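Local coordinates for BepC protein (Bartonella tribocorum, PDB 4WGJ) that probably transfers AMP from ATP to threonine or tyrosine side chains of target proteins, and here holds the ATP analogue AMPPNP in its Fic domain, at residues 12-17 with 154-159; 54-59 with 123-128; 82-85 with 91-94; 136-141 with 172-177. One frame throughout, in Å; residues are numbered along the deposited sequence.

Contact 1. Residues 12-17 with 154-159; sequences NYLYKG and PFRKGN. With ANP (phosphoaminophosphonic acid-adenylate ester), chain B.
The Tyr13 ring carries Arg156 on one face. Arg156 CG sits almost straight over its centre, 3.6 Å from the ring centroid, in a CH-pi contact. Tyr13 also meets Trp76 edge-to-face. Tyr13 CD2 lies at the edge of the Arg156 guanidinium, near its plane. That plane stands 71° from the ring, so the charged group does not stack on the tyrosine. Leu14 CD2 approaches the guanidinium obliquely, 3.9 Å from Arg156 NH2. Arg156 bends at chi2 (58°), which lays its methylene groups along the ring and carries the guanidinium on toward Leu14.

Residues 154-159 belong to the Fic motif loop, which runs into helix 159-174. Within the loop Asn159 OD1 accepts Phe155 N at 2.8 Å, on a lone pair in the carbonyl plane. Asn159 ND2 gives one hydrogen bond back to Phe155 O. It gives another to O2A of AMPPNP, with Asn159 ND2 2.9 Å from O2A. Lys157 NZ and Gly158 N both donate to O2B of AMPPNP, at 2.7 Å and 2.9 Å. Canonical Fic motifs have an acidic residue where Lys157 stands.

Across the segments the contact is van der Waals and CH-pi: methylenes on a ring face, and a leucine methyl beside the guanidinium, with no polar bond between them. In the same loop Lys157 NZ, Gly158 N and Asn159 bind the phosphates, and Asn159 also holds Phe155.

Contact 2. Residues 54-59 with 123-128; sequences PQNFDA and TLNQKN
The end of helix 111-126 and the loop leading into helix 59-70 meet here, through Leu124 and Phe57. The helix closes in a Schellman motif. Asn129 N bonds back to Leu124 O and Asn128 N to Asn125 O, the latter at 3.1 Å, with Asn128, at positive phi, as the C-prime residue. On the other side Asp58 is the N-cap of helix 59-70, and its OD1 accepts Tyr61 N.

One methyl group does most of the touching. Leu124 CD1 lies 3.5 Å from Phe57 O and 4.0 Å from Phe57 CB. The helix thus packs on the base of the phenylalanine and on its carbonyl, not on the ring. The first torsion of Phe57 explains this: CG is anti to the carbonyl carbon (chi1 -79°), and the ring turns away from residues 123-128. Its plane is met from one face by Pro54 of the same segment, whose CG lies 3.7 Å above the centre. Toward the surface Asn56 and Asn125 come together loosely. Their ND2 atoms are 4.2 Å apart, and the two amides are not bonded to each other.

The Phe57 side chain packs on Lys169, Leu170 and Ala173 of helix 159-174, and its ring also meets that of Tyr61. Leu124 reaches the same helix at Phe166. Ala59 N is hydrogen-bonded to Glu121 OE2, which ties the start of helix 59-70 to helix 111-126. Just past the helix end, Lys127 NZ is hydrogen-bonded to Asn141 OD1 of helix 135-152.

Contact 3. Residues 82-85 with 91-94; sequences DTSF and TTAR
Phe85 O accepts Ala93 N at 2.8 Å, and the CA-H of Thr92 approaches the same oxygen, with CA 3.2 Å away. The return bond, Phe85 N to Ala93 O, is also 2.8 Å long and nearly straight, at 164°. The Ser84 CA-H adds a weaker contact to Ala93 O. Phe85 and Ala93 therefore form an antiparallel hydrogen-bonded pair.

The two strands are the arms of a short beta hairpin. Its place ahead of the Fic motif is consistent with the flap of Fic domains, the hairpin that lines up target segments beside the active site. Ser84 and Thr92 share one face, with Ser84 CB 3.7 Å from Thr92 CG2. Met9 of helix 8-11 packs on both. Thr92 OG1 is hydrogen-bonded to Thr86 OG1. Phe85 and Ala93 point to the other face, where Ala93 meets Tyr13 and the Phe85 ring makes edge-to-face pairs with His79 and Phe87.

At the open end of the hairpin the Arg94 side chain runs beside residues 82-84, and its CD comes 3.5 Å from Ser84 OG. A bend at chi3 (79°) brings NH1 to Asp82 O at 2.9 Å. The oxygen lies near the guanidinium plane, while NH1 stands above the carbonyl plane. The Asp82 carboxylate is not the partner of this arginine; its OD1 is hydrogen-bonded to Thr80 OG1.

Contact 4. Residues 136-141 with 172-177; sequences QEFAEN and QAAGHT
Phe138 lays its ring over the imidazole of His176 in an offset stack, with centroids 4.5 Å apart and planes at 18°. The closest atoms are Phe138 CG and His176 CD2, at 3.4 Å. The side chains run past each other in opposite directions. Each CB therefore ends up over the partner's ring: Phe138 CB is 3.7 Å from the imidazole centroid, and His176 CB is 4.0 Å from the phenyl centroid. Both are CH-pi contacts over a face. Phe138 reaches the imidazole with CG anti to the backbone N (chi1 177°). Ala174 CB touches the phenyl ring obliquely, 3.7 Å from Phe138 CE1.

His176 NE2 makes a weak hydrogen bond to Leu133 O, a further link to the chain just before helix 135-152. Gly175, with positive phi, turns the chain from helix 159-174 into strand 176-178. Thr212 of strand 212-214 touches both aromatic side chains. Helix 135-152 thus packs through Phe138 on the C-terminal end of helix 159-174, at Ala174, and on His176 just beyond it. These are two helices of the Fic fold, and the Fic motif loop joins them at their other ends.

In the fold
From the N terminus, contact 1 closes the longest loop, bringing residues 12-17 to the Fic motif loop at 154-159. Contact 2 nests inside it and joins the start of helix 59-70 to the end of helix 111-126. Contact 3 nests inside contact 2 as a local hairpin. It touches contact 1 where Asn12 ND2 is hydrogen-bonded to Thr92 O. Contact 4 follows contact 2 in series but crosses contact 1, since 154-159 lies between its two segments. It ties the start of helix 135-152 to the end of helix 159-174 and the strand after it. Contacts 2 and 4 also touch. Contacts 1 and 4 lie on opposite sides of the chain's centre, about 32 Å apart between centres.

Contact 1. Residues 12-17 with 154-159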
loop_
_atom_site.group_PDB
_atom_site.type_symbol
_atom_site.label_atom_id
_atom_site.label_comp_id
_atom_site.label_asym_id
_atom_site.label_seq_id
_atom_site.Cartn_x
_atom_site.Cartn_y
_atom_site.Cartn_z
ATOM N N ASN A 12 -15.350 -0.903 14.798
ATOM C CA ASN A 12 -15.391 -2.362 14.805
ATOM C C ASN A 12 -14.127 -3.006 14.240
ATOM O O ASN A 12 -13.974 -4.222 14.300
ATOM C CB ASN A 12 -16.616 -2.863 14.048
ATOM C CG ASN A 12 -17.902 -2.651 14.827
ATOM O OD1 ASN A 12 -17.901 -2.636 16.060
ATOM N ND2 ASN A 12 -19.002 -2.481 14.114
ATOM N N TYR A 13 -13.216 -2.192 13.710
ATOM C CA TYR A 13 -11.886 -2.685 13.341
ATOM C C TYR A 13 -11.017 -2.953 14.560
ATOM O O TYR A 13 -9.986 -3.629 14.464
ATOM C CB TYR A 13 -11.150 -1.681 12.460
ATOM C CG TYR A 13 -11.461 -1.763 10.988
ATOM C CD1 TYR A 13 -11.086 -2.869 10.235
ATOM C CD2 TYR A 13 -12.086 -0.709 10.346
ATOM C CE1 TYR A 13 -11.362 -2.922 8.874
ATOM C CE2 TYR A 13 -12.365 -0.750 9.014
ATOM C CZ TYR A 13 -12.011 -1.849 8.280
ATOM O OH TYR A 13 -12.302 -1.851 6.941
ATOM N N LEU A 14 -11.409 -2.374 15.691
ATOM C CA LEU A 14 -10.556 -2.334 16.887
ATOM C C LEU A 14 -11.121 -3.159 18.028
ATOM O O LEU A 14 -12.340 -3.288 18.147
ATOM C CB LEU A 14 -10.388 -0.886 17.375
ATOM C CG LEU A 14 -9.946 0.160 16.348
ATOM C CD1 LEU A 14 -10.169 1.567 16.904
ATOM C CD2 LEU A 14 -8.485 -0.049 15.972
ATOM N N TYR A 15 -10.250 -3.684 18.892
ATOM C CA TYR A 15 -10.724 -4.354 20.102
ATOM C C TYR A 15 -11.432 -3.332 20.996
ATOM O O TYR A 15 -10.977 -2.198 21.124
ATOM C CB TYR A 15 -9.573 -5.035 20.857
ATOM C CG TYR A 15 -9.036 -6.252 20.141
ATOM C CD1 TYR A 15 -9.834 -7.371 19.945
ATOM C CD2 TYR A 15 -7.736 -6.277 19.646
ATOM C CE1 TYR A 15 -9.352 -8.489 19.273
ATOM C CE2 TYR A 15 -7.244 -7.392 18.981
ATOM C CZ TYR A 15 -8.058 -8.491 18.797
ATOM O OH TYR A 15 -7.574 -9.593 18.126
ATOM N N LYS A 16 -12.555 -3.741 21.583
ATOM C CA LYS A 16 -13.361 -2.869 22.437
ATOM C C LYS A 16 -12.530 -2.180 23.512
ATOM O O LYS A 16 -11.892 -2.836 24.329
ATOM C CB LYS A 16 -14.491 -3.667 23.094
ATOM N N GLY A 17 -12.527 -0.852 23.490
ATOM C CA GLY A 17 -11.831 -0.076 24.499
ATOM C C GLY A 17 -10.383 0.222 24.164
ATOM O O GLY A 17 -9.729 0.994 24.862
ATOM N N PRO A 154 -5.981 2.234 -0.074
ATOM C CA PRO A 154 -7.244 1.491 -0.161
ATOM C C PRO A 154 -7.572 0.600 1.031
ATOM O O PRO A 154 -8.711 0.137 1.105
ATOM C CB PRO A 154 -7.051 0.604 -1.407
ATOM C CG PRO A 154 -5.912 1.224 -2.165
ATOM C CD PRO A 154 -5.014 1.785 -1.088
ATOM N N PHE A 155 -6.614 0.339 1.919
ATOM C CA PHE A 155 -6.849 -0.612 3.017
ATOM C C PHE A 155 -6.878 0.062 4.386
ATOM O O PHE A 155 -6.360 1.164 4.563
ATOM C CB PHE A 155 -5.774 -1.715 3.002
ATOM C CG PHE A 155 -5.628 -2.374 1.653
ATOM C CD1 PHE A 155 -6.510 -3.369 1.258
ATOM C CD2 PHE A 155 -4.641 -1.953 0.760
ATOM C CE1 PHE A 155 -6.409 -3.953 0.003
ATOM C CE2 PHE A 155 -4.539 -2.531 -0.505
ATOM C CZ PHE A 155 -5.426 -3.530 -0.874
ATOM N N ARG A 156 -7.467 -0.617 5.363
ATOM C CA ARG A 156 -7.506 -0.074 6.723
ATOM C C ARG A 156 -6.084 0.058 7.293
ATOM O O ARG A 156 -5.786 0.968 8.064
ATOM C CB ARG A 156 -8.380 -0.953 7.622
ATOM C CG ARG A 156 -8.393 -0.544 9.102
ATOM C CD ARG A 156 -8.876 0.907 9.293
ATOM N NE ARG A 156 -8.853 1.296 10.709
ATOM C CZ ARG A 156 -7.754 1.647 11.377
ATOM N NH1 ARG A 156 -6.565 1.659 10.767
ATOM N NH2 ARG A 156 -7.841 1.979 12.662
ATOM N N LYS A 157 -5.203 -0.847 6.882
ATOM C CA LYS A 157 -3.825 -0.876 7.364
ATOM C C LYS A 157 -3.021 -1.703 6.367
ATOM O O LYS A 157 -3.599 -2.503 5.621
ATOM C CB LYS A 157 -3.742 -1.487 8.780
ATOM C CG LYS A 157 -2.428 -1.202 9.542
ATOM C CD LYS A 157 -2.270 0.301 9.785
ATOM C CE LYS A 157 -1.139 0.618 10.755
ATOM N NZ LYS A 157 0.182 0.165 10.241
ATOM N N GLY A 158 -1.706 -1.501 6.335
ATOM C CA GLY A 158 -0.857 -2.266 5.435
ATOM C C GLY A 158 -0.701 -1.650 4.050
ATOM O O GLY A 158 -0.214 -2.298 3.118
ATOM N N ASN A 159 -1.102 -0.393 3.907
ATOM C CA ASN A 159 -1.021 0.281 2.614
ATOM C C ASN A 159 0.401 0.477 2.122
ATOM O O ASN A 159 0.687 0.221 0.960
ATOM C CB ASN A 159 -1.719 1.639 2.687
ATOM C CG ASN A 159 -3.201 1.494 2.872
ATOM O OD1 ASN A 159 -3.915 1.214 1.918
ATOM N ND2 ASN A 159 -3.667 1.661 4.090
HETATM P PG ANP B . 4.442 1.144 6.870
HETATM O O1G ANP B . 5.303 -0.169 6.738
HETATM O O2G ANP B . 5.123 2.030 7.877
HETATM O O3G ANP B . 4.396 1.853 5.469
HETATM P PB ANP B . 1.644 0.133 6.653
HETATM O O1B ANP B . 2.229 -0.820 5.663
HETATM O O2B ANP B . 0.681 -0.568 7.655
HETATM N N3B ANP B . 2.883 0.864 7.532
HETATM P PA ANP B . -0.264 2.194 6.540
HETATM O O1A ANP B . 0.053 2.517 7.958
HETATM O O2A ANP B . -1.698 1.770 6.252
HETATM O O3A ANP B . 0.768 1.180 5.874
HETATM O "O5'" ANP B . 0.089 3.472 5.666
HETATM C "C5'" ANP B . 1.403 4.063 5.803
HETATM C "C4'" ANP B . 1.708 4.973 4.639
HETATM O "O4'" ANP B . 1.115 6.278 4.872
HETATM C "C3'" ANP B . 3.207 5.211 4.420
HETATM O "O3'" ANP B . 3.568 5.174 3.042
HETATM C "C2'" ANP B . 3.422 6.598 5.032
HETATM O "O2'" ANP B . 4.542 7.282 4.483
HETATM C "C1'" ANP B . 2.102 7.271 4.668
HETATM N N9 ANP B . 1.804 8.444 5.488
HETATM C C8 ANP B . 2.053 8.601 6.827
HETATM N N7 ANP B . 1.705 9.773 7.302
HETATM C C5 ANP B . 1.193 10.437 6.197
HETATM C C6 ANP B . 0.656 11.729 6.027
HETATM N N6 ANP B . 0.534 12.616 7.018
HETATM N N1 ANP B . 0.239 12.080 4.790
HETATM C C2 ANP B . 0.363 11.198 3.795
HETATM N N3 ANP B . 0.853 9.956 3.835
HETATM C C4 ANP B . 1.252 9.634 5.070
#

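Contact 2. Residues 54-59 with 123-128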
loop_
_atom_site.group_PDB
_atom_site.type_symbol
_atom_site.label_atom_id
_atom_site.label_comp_id
_atom_site.label_asym_id
_atom_site.label_seq_id
_atom_site.Cartn_x
_atom_site.Cartn_y
_atom_site.Cartn_z
ATOM N N PRO A 54 2.006 -10.168 -13.114
ATOM C CA PRO A 54 0.655 -10.372 -13.637
ATOM C C PRO A 54 0.530 -9.789 -15.035
ATOM O O PRO A 54 1.374 -8.983 -15.420
ATOM C CB PRO A 54 -0.214 -9.594 -12.661
ATOM C CG PRO A 54 0.682 -8.421 -12.286
ATOM C CD PRO A 54 2.063 -9.037 -12.169
ATOM N N GLN A 55 -0.520 -10.160 -15.757
ATOM C CA GLN A 55 -0.822 -9.527 -17.031
ATOM C C GLN A 55 -1.203 -8.071 -16.802
ATOM O O GLN A 55 -0.730 -7.168 -17.491
ATOM C CB GLN A 55 -1.956 -10.265 -17.747
ATOM N N ASN A 56 -2.064 -7.851 -15.815
ATOM C CA ASN A 56 -2.543 -6.517 -15.501
ATOM C C ASN A 56 -2.186 -6.093 -14.090
ATOM O O ASN A 56 -2.430 -6.826 -13.132
ATOM C CB ASN A 56 -4.058 -6.439 -15.683
ATOM C CG ASN A 56 -4.496 -6.856 -17.059
ATOM O OD1 ASN A 56 -5.163 -7.871 -17.226
ATOM N ND2 ASN A 56 -4.084 -6.099 -18.060
ATOM N N PHE A 57 -1.612 -4.896 -13.979
ATOM C CA PHE A 57 -1.327 -4.279 -12.698
ATOM C C PHE A 57 -2.507 -3.423 -12.305
ATOM O O PHE A 57 -2.548 -2.232 -12.602
ATOM C CB PHE A 57 -0.043 -3.447 -12.770
ATOM C CG PHE A 57 1.206 -4.275 -12.693
ATOM C CD1 PHE A 57 1.725 -4.888 -13.829
ATOM C CD2 PHE A 57 1.833 -4.474 -11.469
ATOM C CE1 PHE A 57 2.876 -5.663 -13.750
ATOM C CE2 PHE A 57 2.977 -5.249 -11.380
ATOM C CZ PHE A 57 3.495 -5.848 -12.516
ATOM N N ASP A 58 -3.481 -4.046 -11.654
ATOM C CA ASP A 58 -4.752 -3.382 -11.395
ATOM C C ASP A 58 -5.163 -3.497 -9.938
ATOM O O ASP A 58 -4.389 -3.968 -9.102
ATOM C CB ASP A 58 -5.838 -3.958 -12.311
ATOM C CG ASP A 58 -5.967 -5.478 -12.206
ATOM O OD1 ASP A 58 -5.428 -6.083 -11.258
ATOM O OD2 ASP A 58 -6.631 -6.068 -13.080
ATOM N N ALA A 59 -6.377 -3.054 -9.628
ATOM C CA ALA A 59 -6.839 -3.038 -8.238
ATOM C C ALA A 59 -6.862 -4.452 -7.663
ATOM O O ALA A 59 -6.506 -4.669 -6.509
ATOM C CB ALA A 59 -8.228 -2.396 -8.139
ATOM N N THR A 123 -4.047 4.412 -16.620
ATOM C CA THR A 123 -2.724 4.960 -16.868
ATOM C C THR A 123 -1.680 3.864 -17.092
ATOM O O THR A 123 -0.882 3.952 -18.025
ATOM C CB THR A 123 -2.276 5.863 -15.713
ATOM O OG1 THR A 123 -3.164 6.983 -15.630
ATOM C CG2 THR A 123 -0.856 6.367 -15.941
ATOM N N LEU A 124 -1.683 2.835 -16.251
ATOM C CA LEU A 124 -0.707 1.754 -16.400
ATOM C C LEU A 124 -0.923 0.991 -17.697
ATOM O O LEU A 124 0.032 0.619 -18.384
ATOM C CB LEU A 124 -0.772 0.797 -15.212
ATOM C CG LEU A 124 -0.115 1.370 -13.963
ATOM C CD1 LEU A 124 -0.484 0.538 -12.739
ATOM C CD2 LEU A 124 1.413 1.444 -14.158
ATOM N N ASN A 125 -2.182 0.758 -18.039
ATOM C CA ASN A 125 -2.476 0.071 -19.284
ATOM C C ASN A 125 -1.999 0.902 -20.475
ATOM O O ASN A 125 -1.365 0.379 -21.393
ATOM C CB ASN A 125 -3.972 -0.241 -19.381
ATOM C CG ASN A 125 -4.293 -1.192 -20.514
ATOM O OD1 ASN A 125 -4.569 -0.766 -21.632
ATOM N ND2 ASN A 125 -4.234 -2.491 -20.235
ATOM N N GLN A 126 -2.260 2.205 -20.435
ATOM C CA GLN A 126 -1.844 3.099 -21.518
ATOM C C GLN A 126 -0.323 3.169 -21.651
ATOM O O GLN A 126 0.210 3.289 -22.761
ATOM C CB GLN A 126 -2.405 4.503 -21.293
ATOM C CG GLN A 126 -3.900 4.620 -21.544
ATOM C CD GLN A 126 -4.442 5.993 -21.195
ATOM O OE1 GLN A 126 -3.762 6.801 -20.564
ATOM N NE2 GLN A 126 -5.675 6.262 -21.607
ATOM N N LYS A 127 0.365 3.090 -20.515
ATOM C CA LYS A 127 1.822 3.175 -20.479
ATOM C C LYS A 127 2.472 1.790 -20.558
ATOM O O LYS A 127 3.678 1.658 -20.367
ATOM C CB LYS A 127 2.279 3.902 -19.207
ATOM C CG LYS A 127 1.943 5.395 -19.171
ATOM C CD LYS A 127 2.399 6.019 -17.859
ATOM C CE LYS A 127 2.166 7.524 -17.818
ATOM N NZ LYS A 127 3.105 8.255 -18.705
ATOM N N ASN A 128 1.670 0.771 -20.865
ATOM C CA ASN A 128 2.151 -0.610 -20.970
ATOM C C ASN A 128 2.974 -1.020 -19.757
ATOM O O ASN A 128 4.066 -1.574 -19.895
ATOM C CB ASN A 128 2.981 -0.811 -22.242
ATOM C CG ASN A 128 3.235 -2.281 -22.542
ATOM O OD1 ASN A 128 2.464 -3.147 -22.131
ATOM N ND2 ASN A 128 4.323 -2.568 -23.255
#

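Contact 3. Residues 82-85 with 91-94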
loop_
_atom_site.group_PDB
_atom_site.type_symbol
_atom_site.label_atom_id
_atom_site.label_comp_id
_atom_site.label_asym_id
_atom_site.label_seq_id
_atom_site.Cartn_x
_atom_site.Cartn_y
_atom_site.Cartn_z
ATOM N N ASP A 82 -13.360 0.611 1.817
ATOM C CA ASP A 82 -14.634 1.156 1.329
ATOM C C ASP A 82 -15.722 0.099 1.276
ATOM O O ASP A 82 -16.877 0.407 0.975
ATOM C CB ASP A 82 -14.469 1.781 -0.064
ATOM C CG ASP A 82 -13.868 0.808 -1.095
ATOM O OD1 ASP A 82 -13.431 -0.297 -0.706
ATOM O OD2 ASP A 82 -13.817 1.165 -2.298
ATOM N N THR A 83 -15.372 -1.154 1.548
ATOM C CA THR A 83 -16.327 -2.257 1.513
ATOM C C THR A 83 -16.577 -2.768 2.927
ATOM O O THR A 83 -15.618 -2.901 3.708
ATOM C CB THR A 83 -15.802 -3.395 0.626
ATOM O OG1 THR A 83 -14.681 -4.013 1.265
ATOM C CG2 THR A 83 -15.364 -2.847 -0.727
ATOM N N SER A 84 -17.826 -3.054 3.277
ATOM C CA SER A 84 -18.093 -3.535 4.628
ATOM C C SER A 84 -17.479 -4.907 4.814
ATOM O O SER A 84 -17.541 -5.759 3.925
ATOM C CB SER A 84 -19.594 -3.579 4.916
ATOM O OG SER A 84 -20.085 -2.259 5.030
ATOM N N PHE A 85 -16.856 -5.103 5.969
ATOM C CA PHE A 85 -16.270 -6.391 6.279
ATOM C C PHE A 85 -16.818 -6.927 7.583
ATOM O O PHE A 85 -16.759 -6.244 8.594
ATOM C CB PHE A 85 -14.744 -6.307 6.385
ATOM C CG PHE A 85 -14.117 -7.629 6.698
ATOM C CD1 PHE A 85 -13.878 -8.542 5.687
ATOM C CD2 PHE A 85 -13.812 -7.985 8.006
ATOM C CE1 PHE A 85 -13.340 -9.776 5.959
ATOM C CE2 PHE A 85 -13.269 -9.230 8.286
ATOM C CZ PHE A 85 -13.029 -10.126 7.262
ATOM N N THR A 91 -19.265 -8.673 14.088
ATOM C CA THR A 91 -19.369 -7.230 13.890
ATOM C C THR A 91 -18.909 -6.834 12.485
ATOM O O THR A 91 -18.124 -7.545 11.860
ATOM C CB THR A 91 -18.543 -6.451 14.941
ATOM O OG1 THR A 91 -17.146 -6.689 14.730
ATOM C CG2 THR A 91 -18.936 -6.871 16.366
ATOM N N THR A 92 -19.401 -5.703 11.992
ATOM C CA THR A 92 -19.078 -5.271 10.636
ATOM C C THR A 92 -18.371 -3.927 10.658
ATOM O O THR A 92 -18.814 -3.006 11.347
ATOM C CB THR A 92 -20.352 -5.187 9.776
ATOM O OG1 THR A 92 -20.940 -6.490 9.690
ATOM C CG2 THR A 92 -20.031 -4.682 8.378
ATOM N N ALA A 93 -17.267 -3.831 9.915
ATOM C CA ALA A 93 -16.443 -2.632 9.894
ATOM C C ALA A 93 -16.322 -2.045 8.483
ATOM O O ALA A 93 -16.359 -2.764 7.491
ATOM C CB ALA A 93 -15.045 -2.940 10.451
ATOM N N ARG A 94 -16.155 -0.731 8.421
ATOM C CA ARG A 94 -15.858 -0.017 7.179
ATOM C C ARG A 94 -15.158 1.275 7.560
ATOM O O ARG A 94 -15.411 1.810 8.648
ATOM C CB ARG A 94 -17.134 0.282 6.396
ATOM C CG ARG A 94 -16.913 0.489 4.897
ATOM C CD ARG A 94 -18.257 0.636 4.153
ATOM N NE ARG A 94 -18.844 1.970 4.272
ATOM C CZ ARG A 94 -18.670 2.944 3.388
ATOM N NH1 ARG A 94 -17.904 2.747 2.313
ATOM N NH2 ARG A 94 -19.251 4.122 3.585
#

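Contact 4. Residues 136-141 with 172-177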
loop_
_atom_site.group_PDB
_atom_site.type_symbol
_atom_site.label_atom_id
_atom_site.label_comp_id
_atom_site.label_asym_id
_atom_site.label_seq_id
_atom_site.Cartn_x
_atom_site.Cartn_y
_atom_site.Cartn_z
ATOM N N GLN A 136 15.877 6.708 -15.832
ATOM C CA GLN A 136 15.331 7.996 -15.424
ATOM C C GLN A 136 13.832 8.075 -15.678
ATOM O O GLN A 136 13.072 8.550 -14.833
ATOM C CB GLN A 136 16.041 9.134 -16.160
ATOM C CG GLN A 136 15.612 10.497 -15.683
ATOM C CD GLN A 136 15.836 10.668 -14.193
ATOM O OE1 GLN A 136 16.976 10.669 -13.723
ATOM N NE2 GLN A 136 14.750 10.801 -13.440
ATOM N N GLU A 137 13.418 7.609 -16.851
ATOM C CA GLU A 137 12.010 7.619 -17.226
ATOM C C GLU A 137 11.191 6.710 -16.326
ATOM O O GLU A 137 10.083 7.065 -15.922
ATOM C CB GLU A 137 11.840 7.195 -18.682
ATOM C CG GLU A 137 12.425 8.174 -19.686
ATOM C CD GLU A 137 12.594 7.552 -21.056
ATOM O OE1 GLU A 137 12.472 6.308 -21.164
ATOM O OE2 GLU A 137 12.856 8.305 -22.017
ATOM N N PHE A 138 11.718 5.527 -16.026
ATOM C CA PHE A 138 10.993 4.632 -15.138
ATOM C C PHE A 138 10.864 5.239 -13.745
ATOM O O PHE A 138 9.796 5.205 -13.149
ATOM C CB PHE A 138 11.659 3.261 -15.019
ATOM C CG PHE A 138 10.959 2.361 -14.040
ATOM C CD1 PHE A 138 9.856 1.618 -14.435
ATOM C CD2 PHE A 138 11.366 2.300 -12.712
ATOM C CE1 PHE A 138 9.186 0.807 -13.527
ATOM C CE2 PHE A 138 10.705 1.492 -11.808
ATOM C CZ PHE A 138 9.614 0.750 -12.214
ATOM N N ALA A 139 11.957 5.791 -13.227
ATOM C CA ALA A 139 11.940 6.337 -11.872
ATOM C C ALA A 139 10.907 7.458 -11.754
ATOM O O ALA A 139 10.174 7.553 -10.760
ATOM C CB ALA A 139 13.324 6.830 -11.489
ATOM N N GLU A 140 10.845 8.293 -12.784
ATOM C CA GLU A 140 9.895 9.409 -12.817
ATOM C C GLU A 140 8.453 8.935 -12.816
ATOM O O GLU A 140 7.621 9.391 -12.019
ATOM C CB GLU A 140 10.125 10.258 -14.061
ATOM C CG GLU A 140 10.802 11.567 -13.843
ATOM C CD GLU A 140 10.811 12.372 -15.117
ATOM O OE1 GLU A 140 10.111 13.403 -15.168
ATOM O OE2 GLU A 140 11.489 11.949 -16.076
ATOM N N ASN A 141 8.149 8.036 -13.748
ATOM C CA ASN A 141 6.800 7.485 -13.859
ATOM C C ASN A 141 6.396 6.644 -12.658
ATOM O O ASN A 141 5.242 6.682 -12.230
ATOM C CB ASN A 141 6.677 6.650 -15.131
ATOM C CG ASN A 141 6.516 7.509 -16.369
ATOM O OD1 ASN A 141 5.406 7.920 -16.704
ATOM N ND2 ASN A 141 7.622 7.815 -17.031
ATOM N N GLN A 172 9.957 -5.235 -11.609
ATOM C CA GLN A 172 10.354 -6.543 -12.145
ATOM C C GLN A 172 9.826 -6.739 -13.562
ATOM O O GLN A 172 10.564 -7.160 -14.447
ATOM C CB GLN A 172 9.854 -7.685 -11.257
ATOM C CG GLN A 172 10.620 -7.857 -9.950
ATOM C CD GLN A 172 10.073 -8.999 -9.106
ATOM O OE1 GLN A 172 8.984 -9.510 -9.366
ATOM N NE2 GLN A 172 10.836 -9.408 -8.091
ATOM N N ALA A 173 8.547 -6.426 -13.768
ATOM C CA ALA A 173 7.932 -6.567 -15.087
ATOM C C ALA A 173 8.534 -5.601 -16.106
ATOM O O ALA A 173 8.656 -5.930 -17.291
ATOM C CB ALA A 173 6.421 -6.349 -14.997
ATOM N N ALA A 174 8.906 -4.410 -15.638
ATOM C CA ALA A 174 9.345 -3.331 -16.522
ATOM C C ALA A 174 10.843 -3.361 -16.819
ATOM O O ALA A 174 11.323 -2.623 -17.677
ATOM C CB ALA A 174 8.976 -1.985 -15.922
ATOM N N GLY A 175 11.586 -4.186 -16.090
ATOM C CA GLY A 175 13.018 -4.310 -16.318
ATOM C C GLY A 175 13.862 -3.404 -15.424
ATOM O O GLY A 175 14.963 -2.999 -15.797
ATOM N N HIS A 176 13.349 -3.077 -14.240
ATOM C CA HIS A 176 14.068 -2.223 -13.297
ATOM C C HIS A 176 13.922 -2.752 -11.886
ATOM O O HIS A 176 12.812 -3.026 -11.442
ATOM C CB HIS A 176 13.544 -0.785 -13.344
ATOM C CG HIS A 176 13.583 -0.177 -14.707
ATOM N ND1 HIS A 176 14.697 0.471 -15.198
ATOM C CD2 HIS A 176 12.654 -0.134 -15.691
ATOM C CE1 HIS A 176 14.443 0.906 -16.419
ATOM N NE2 HIS A 176 13.212 0.552 -16.743
ATOM N N THR A 177 15.030 -2.889 -11.169
ATOM C CA THR A 177 14.931 -3.287 -9.775
ATOM C C THR A 177 14.577 -2.093 -8.896
ATOM O O THR A 177 15.196 -1.027 -8.974
ATOM C CB THR A 177 16.226 -3.934 -9.281
ATOM O OG1 THR A 177 16.432 -5.151 -10.000
ATOM C CG2 THR A 177 16.137 -4.246 -7.791
#